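Local coordinates for protein nucleoporin NUP82 (Chaetomium thermophilum, PDB 5CWW) that probably serves as a structural component of the nuclear pore complex, with this chain holding its N-terminal beta-propeller domain, at residues Asp280-Cys285 / Pro367-Pro372. Residues are numbered along the deposited sequence; the frame is centred on the assembly and turned at random.
Sequences DVYALC and PKLQGP
Tyr-282, Ala-283 and Leu-284 meet Leu-369, Gln-370 and Gly-371 in a short antiparallel strand pairing at the outer edge of one four-stranded blade of the beta-propeller. Residues around 369-370 form a short, weakly bonded outermost strand within this chain; the rest of 367-372 is loop. The chain between the two segments is long and includes helices 298-315 and 321-338.

Ala-283 and Gln-370 form a hydrogen-bonded pair. Ala-283 N donates to Gln-370 O at 2.9 Å, and Gln-370 N returns a 2.9 Å bond to Ala-283 O. Next to it, the Tyr-282 CA-H group also approaches Gln-370 O. Towards Cys-285, a water accepts from Cys-285 N and from the side-chain NE2 of Gln-370, and lies close to Lys-368 O. The same NE2 donates to Glu-447 O, so this side chain also ties the blade to a neighbouring loop.

The Leu-284 and Leu-369 side chains lie on one face and cross at a slant, CD2 of Leu-284 being 3.9 Å from CD1 of Leu-369. Helix 221-225 packs on both leucines. Pro-367 CG packs on Leu-284 CD2, and Pro-367 CB is 3.2 Å from Cys-285 O. With CG anti to the carbonyl carbon (chi1 -68°), the Tyr-282 ring lies beside Pro-372, whose CA sits above one face, offset toward the rim. The phenol OH comes 3.3 Å from Pro-372 CG. Leu-369 CG is 3.7 Å from Tyr-282 CD2. Gly-371 takes backbone angles open to glycine (phi 133°, psi -177°), and its C lies 3.4 Å from Tyr-282 CE2. The peptide bond that follows is cis. Asp-280 CG is 3.7 Å from Pro-372 CB.

With so few direct backbone bonds between the segments, the edge strand probably depends largely on apolar packing of Tyr-282, Leu-284, Pro-367, Leu-369 and Pro-372.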
loop_
_atom_site.group_PDB
_atom_site.type_symbol
_atom_site.label_atom_id
_atom_site.label_comp_id
_atom_site.label_asym_id
_atom_site.label_seq_id
_atom_site.Cartn_x
_atom_site.Cartn_y
_atom_site.Cartn_z
ATOM N N ASP B 280 7.975 1.103 -8.222
ATOM C CA ASP B 280 8.765 1.229 -7.003
ATOM C C ASP B 280 8.043 0.656 -5.791
ATOM O O ASP B 280 6.812 0.593 -5.750
ATOM C CB ASP B 280 9.123 2.695 -6.749
ATOM C CG ASP B 280 10.041 3.266 -7.813
ATOM O OD1 ASP B 280 10.773 2.483 -8.453
ATOM O OD2 ASP B 280 10.035 4.500 -8.006
ATOM N N VAL B 281 8.832 0.250 -4.802
ATOM C CA VAL B 281 8.320 -0.328 -3.568
ATOM C C VAL B 281 8.877 0.462 -2.395
ATOM O O VAL B 281 10.049 0.838 -2.394
ATOM C CB VAL B 281 8.706 -1.824 -3.436
ATOM C CG1 VAL B 281 8.313 -2.377 -2.074
ATOM C CG2 VAL B 281 8.066 -2.641 -4.549
ATOM N N TYR B 282 8.031 0.704 -1.398
ATOM C CA TYR B 282 8.419 1.456 -0.213
ATOM C C TYR B 282 7.974 0.736 1.052
ATOM O O TYR B 282 7.063 -0.090 1.019
ATOM C CB TYR B 282 7.805 2.858 -0.240
ATOM C CG TYR B 282 8.353 3.768 -1.313
ATOM C CD1 TYR B 282 7.802 3.781 -2.586
ATOM C CD2 TYR B 282 9.409 4.627 -1.047
ATOM C CE1 TYR B 282 8.294 4.620 -3.566
ATOM C CE2 TYR B 282 9.909 5.466 -2.020
ATOM C CZ TYR B 282 9.348 5.461 -3.278
ATOM O OH TYR B 282 9.841 6.299 -4.249
ATOM N N ALA B 283 8.610 1.072 2.169
ATOM C CA ALA B 283 8.223 0.532 3.466
ATOM C C ALA B 283 8.248 1.622 4.531
ATOM O O ALA B 283 9.118 2.490 4.520
ATOM C CB ALA B 283 9.139 -0.619 3.859
ATOM N N LEU B 284 7.278 1.567 5.438
ATOM C CA LEU B 284 7.209 2.469 6.584
ATOM C C LEU B 284 7.239 1.667 7.872
ATOM O O LEU B 284 6.370 0.828 8.096
ATOM C CB LEU B 284 5.928 3.302 6.554
ATOM C CG LEU B 284 5.855 4.618 5.789
ATOM C CD1 LEU B 284 4.455 5.182 5.965
ATOM C CD2 LEU B 284 6.896 5.621 6.266
ATOM N N CYS B 285 8.213 1.939 8.733
ATOM C CA CYS B 285 8.346 1.182 9.972
ATOM C C CYS B 285 9.061 1.988 11.055
ATOM O O CYS B 285 10.117 2.558 10.795
ATOM C CB CYS B 285 9.105 -0.118 9.706
ATOM S SG CYS B 285 9.495 -1.066 11.182
ATOM N N PRO B 367 7.665 7.443 10.944
ATOM C CA PRO B 367 8.944 6.816 10.607
ATOM C C PRO B 367 9.467 7.278 9.253
ATOM O O PRO B 367 8.727 7.871 8.468
ATOM C CB PRO B 367 8.611 5.324 10.589
ATOM C CG PRO B 367 7.178 5.261 10.256
ATOM C CD PRO B 367 6.544 6.493 10.839
ATOM N N LYS B 368 10.743 7.024 9.000
ATOM C CA LYS B 368 11.346 7.345 7.718
ATOM C C LYS B 368 10.706 6.524 6.608
ATOM O O LYS B 368 10.381 5.350 6.800
ATOM C CB LYS B 368 12.853 7.086 7.759
ATOM C CG LYS B 368 13.568 7.365 6.446
ATOM C CD LYS B 368 15.047 7.033 6.532
ATOM C CE LYS B 368 15.711 7.168 5.175
ATOM N NZ LYS B 368 17.174 6.937 5.251
ATOM N N LEU B 369 10.516 7.141 5.449
ATOM C CA LEU B 369 10.076 6.401 4.276
ATOM C C LEU B 369 11.276 5.683 3.677
ATOM O O LEU B 369 12.254 6.319 3.286
ATOM C CB LEU B 369 9.440 7.324 3.236
ATOM C CG LEU B 369 8.866 6.598 2.013
ATOM C CD1 LEU B 369 7.701 5.697 2.406
ATOM C CD2 LEU B 369 8.442 7.589 0.944
ATOM N N GLN B 370 11.199 4.358 3.626
ATOM C CA GLN B 370 12.281 3.536 3.098
ATOM C C GLN B 370 12.004 3.141 1.653
ATOM O O GLN B 370 10.974 2.534 1.358
ATOM C CB GLN B 370 12.470 2.284 3.956
ATOM C CG GLN B 370 12.809 2.582 5.405
ATOM C CD GLN B 370 13.069 1.328 6.212
ATOM O OE1 GLN B 370 13.749 0.413 5.751
ATOM N NE2 GLN B 370 12.520 1.275 7.422
ATOM N N GLY B 371 12.929 3.491 0.762
ATOM C CA GLY B 371 12.815 3.164 -0.648
ATOM C C GLY B 371 13.123 4.361 -1.529
ATOM O O GLY B 371 13.479 5.424 -1.025
ATOM N N PRO B 372 12.997 4.197 -2.856
ATOM C CA PRO B 372 12.592 2.960 -3.536
ATOM C C PRO B 372 13.605 1.837 -3.343
ATOM O O PRO B 372 14.802 2.065 -3.499
ATOM C CB PRO B 372 12.525 3.363 -5.015
ATOM C CG PRO B 372 12.645 4.843 -5.057
ATOM C CD PRO B 372 13.333 5.268 -3.807
HETATM O O HOH W 1 10.667 3.330 8.217
#